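Local coordinates for flavin-dependent thymidylate synthase (Thermus thermophilus, PDB 6J61) that catalyses the reductive methylation of dUMP to dTMP with methylenetetrahydrofolate as methyl donor and FAD and NADPH for the reducing step, and carries an extra C-terminal domain, at the interface of chains A and B. Numbering follows the deposited sequence. Chains: chain A/B, Flavin-dependent thymidylate synthase.

The interface of chains A and B. Residues chain A 218-219, 222-225; chain B 218, 222-225.
A:Phe224 and B:Phe224 pair across a two-fold axis, their side chains crossing at about a right angle, at the middle of a short antiparallel sheet that strands 223-225 of the two subunits form, an example of how a few residues can tie a homotetramer's subunits together through backbone hydrogen bonds and aromatic packing at once. Four backbone hydrogen bonds frame the phenylalanine pair. A:Leu225 N donates to B:Ala223 O at 2.7 Å, and its twin joins B:Leu225 N to A:Ala223 O at 2.8 Å. The return bonds, A:Ala223 N to B:Leu225 O and B:Ala223 N to A:Leu225 O, complete the antiparallel pairing.

Each phenylalanine swings its CG anti to the backbone N (chi1 -159° in A, -150° in B), which lays its ring across the partner strand. The A:Phe224 ring covers the peptide carbonyl of B:Ala223, whose oxygen stands 3.3 Å above the ring plane over its centre, while its far edge reaches toward B:Gly222 CA. An alanine in place of A:Phe224 lacks this ring, and would probably leave the B:Ala223 carbonyl without its aromatic cover and a gap over B:Gly222 and B:Ala223. The B:Phe224 ring is sandwiched: A:Ala223 O and A:Phe224 N lie over one face, and A:Leu219, from helix 209-220, caps the other. A:Leu219, its side chain crossing that of B:Phe224 at about a right angle, sets its CD1 methyl over the face toward the rim, 3.4 Å from B:Phe224 CZ.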
ATOM      1  N   HIS A 218       9.336  -9.030  22.499  1.00 39.19           N
ATOM      2  CA  HIS A 218       8.509  -7.827  22.516  1.00 39.90           C
ATOM      3  C   HIS A 218       7.079  -7.889  21.981  1.00 41.09           C
ATOM      4  O   HIS A 218       6.217  -7.152  22.460  1.00 41.86           O
ATOM      5  CB  HIS A 218       9.245  -6.706  21.793  1.00 38.58           C
ATOM      6  CG  HIS A 218      10.535  -6.322  22.443  1.00 41.08           C
ATOM      7  ND1 HIS A 218      10.592  -5.584  23.606  1.00 41.30           N
ATOM      8  CD2 HIS A 218      11.817  -6.610  22.116  1.00 41.52           C
ATOM      9  CE1 HIS A 218      11.855  -5.436  23.967  1.00 42.34           C
ATOM     10  NE2 HIS A 218      12.618  -6.050  23.081  1.00 42.20           N
ATOM     11  N   LEU A 219       6.803  -8.741  21.001  1.00 40.87           N
ATOM     12  CA  LEU A 219       5.449  -8.784  20.463  1.00 40.53           C
ATOM     13  C   LEU A 219       4.683 -10.077  20.653  1.00 40.25           C
ATOM     14  O   LEU A 219       3.646 -10.087  21.309  1.00 40.04           O
ATOM     15  CB  LEU A 219       5.450  -8.409  18.982  1.00 39.67           C
ATOM     16  CG  LEU A 219       5.764  -6.943  18.658  1.00 42.93           C
ATOM     17  CD1 LEU A 219       4.891  -6.022  19.501  1.00 44.08           C
ATOM     18  CD2 LEU A 219       7.224  -6.651  18.949  1.00 45.03           C
ATOM     19  N   GLY A 222       4.402 -10.805  24.118  1.00 44.94           N
ATOM     20  CA  GLY A 222       4.112  -9.593  24.848  1.00 44.71           C
ATOM     21  C   GLY A 222       2.615  -9.373  24.853  1.00 43.77           C
ATOM     22  O   GLY A 222       1.852 -10.252  24.465  1.00 43.34           O
ATOM     23  N   ALA A 223       2.193  -8.194  25.287  1.00 42.81           N
ATOM     24  CA  ALA A 223       0.777  -7.874  25.337  1.00 42.62           C
ATOM     25  C   ALA A 223       0.577  -6.369  25.401  1.00 41.81           C
ATOM     26  O   ALA A 223       1.396  -5.645  25.965  1.00 41.82           O
ATOM     27  CB  ALA A 223       0.129  -8.548  26.555  1.00 40.63           C
ATOM     28  N   PHE A 224      -0.507  -5.900  24.800  1.00 43.04           N
ATOM     29  CA  PHE A 224      -0.813  -4.479  24.830  1.00 44.58           C
ATOM     30  C   PHE A 224      -1.824  -4.238  25.945  1.00 43.98           C
ATOM     31  O   PHE A 224      -2.812  -4.954  26.065  1.00 44.81           O
ATOM     32  CB  PHE A 224      -1.378  -4.004  23.485  1.00 42.68           C
ATOM     33  CG  PHE A 224      -1.248  -2.518  23.283  1.00 46.38           C
ATOM     34  CD1 PHE A 224      -2.132  -1.631  23.909  1.00 46.21           C
ATOM     35  CD2 PHE A 224      -0.193  -1.996  22.531  1.00 46.69           C
ATOM     36  CE1 PHE A 224      -1.968  -0.246  23.794  1.00 45.03           C
ATOM     37  CE2 PHE A 224      -0.016  -0.609  22.408  1.00 49.04           C
ATOM     38  CZ  PHE A 224      -0.907   0.268  23.044  1.00 47.02           C
ATOM     39  N   LEU A 225      -1.557  -3.242  26.780  1.00 44.11           N
ATOM     40  CA  LEU A 225      -2.449  -2.930  27.879  1.00 43.00           C
ATOM     41  C   LEU A 225      -3.104  -1.596  27.631  1.00 43.09           C
ATOM     42  O   LEU A 225      -2.443  -0.622  27.271  1.00 42.79           O
ATOM     43  CB  LEU A 225      -1.678  -2.892  29.197  1.00 45.60           C
ATOM     44  CG  LEU A 225      -0.841  -4.134  29.504  1.00 47.25           C
ATOM     45  CD1 LEU A 225      -0.288  -4.049  30.926  1.00 49.16           C
ATOM     46  CD2 LEU A 225      -1.701  -5.370  29.337  1.00 49.62           C
TER
ATOM     47  N   HIS B 218      -7.424   2.224  24.055  1.00 47.50           N
ATOM     48  CA  HIS B 218      -6.691   1.035  23.657  1.00 46.72           C
ATOM     49  C   HIS B 218      -5.417   1.212  22.840  1.00 46.57           C
ATOM     50  O   HIS B 218      -4.891   0.237  22.296  1.00 48.69           O
ATOM     51  CB  HIS B 218      -7.651   0.105  22.929  1.00 47.07           C
ATOM     52  CG  HIS B 218      -8.815  -0.320  23.766  1.00 49.08           C
ATOM     53  ND1 HIS B 218      -8.719  -1.301  24.731  1.00 47.88           N
ATOM     54  CD2 HIS B 218     -10.094   0.125  23.805  1.00 48.08           C
ATOM     55  CE1 HIS B 218      -9.889  -1.444  25.325  1.00 47.81           C
ATOM     56  NE2 HIS B 218     -10.740  -0.590  24.783  1.00 47.81           N
ATOM     57  N   GLY B 222      -2.561   3.571  25.916  1.00 41.92           N
ATOM     58  CA  GLY B 222      -2.289   2.213  26.333  1.00 41.70           C
ATOM     59  C   GLY B 222      -0.785   2.064  26.184  1.00 42.50           C
ATOM     60  O   GLY B 222      -0.070   3.066  26.074  1.00 43.52           O
ATOM     61  N   ALA B 223      -0.291   0.833  26.174  1.00 41.17           N
ATOM     62  CA  ALA B 223       1.133   0.617  26.010  1.00 40.11           C
ATOM     63  C   ALA B 223       1.390  -0.852  25.722  1.00 41.30           C
ATOM     64  O   ALA B 223       0.543  -1.700  26.000  1.00 40.49           O
ATOM     65  CB  ALA B 223       1.873   1.059  27.256  1.00 38.38           C
ATOM     66  N   PHE B 224       2.556  -1.151  25.152  1.00 42.45           N
ATOM     67  CA  PHE B 224       2.908  -2.529  24.821  1.00 42.95           C
ATOM     68  C   PHE B 224       4.015  -3.043  25.743  1.00 42.26           C
ATOM     69  O   PHE B 224       5.114  -2.485  25.780  1.00 41.88           O
ATOM     70  CB  PHE B 224       3.354  -2.621  23.358  1.00 45.30           C
ATOM     71  CG  PHE B 224       3.061  -3.945  22.734  1.00 48.70           C
ATOM     72  CD1 PHE B 224       3.696  -5.103  23.193  1.00 49.74           C
ATOM     73  CD2 PHE B 224       2.085  -4.060  21.748  1.00 49.47           C
ATOM     74  CE1 PHE B 224       3.349  -6.365  22.683  1.00 50.02           C
ATOM     75  CE2 PHE B 224       1.733  -5.313  21.234  1.00 50.42           C
ATOM     76  CZ  PHE B 224       2.365  -6.470  21.707  1.00 48.97           C
ATOM     77  N   LEU B 225       3.718  -4.106  26.486  1.00 40.54           N
ATOM     78  CA  LEU B 225       4.672  -4.675  27.431  1.00 41.84           C
ATOM     79  C   LEU B 225       5.287  -5.966  26.906  1.00 44.18           C
ATOM     80  O   LEU B 225       4.589  -6.833  26.367  1.00 45.30           O
ATOM     81  CB  LEU B 225       3.991  -4.946  28.786  1.00 40.17           C
ATOM     82  CG  LEU B 225       3.614  -3.841  29.789  1.00 37.72           C
ATOM     83  CD1 LEU B 225       4.727  -3.697  30.800  1.00 38.94           C
ATOM     84  CD2 LEU B 225       3.316  -2.513  29.079  1.00 30.72           C
TER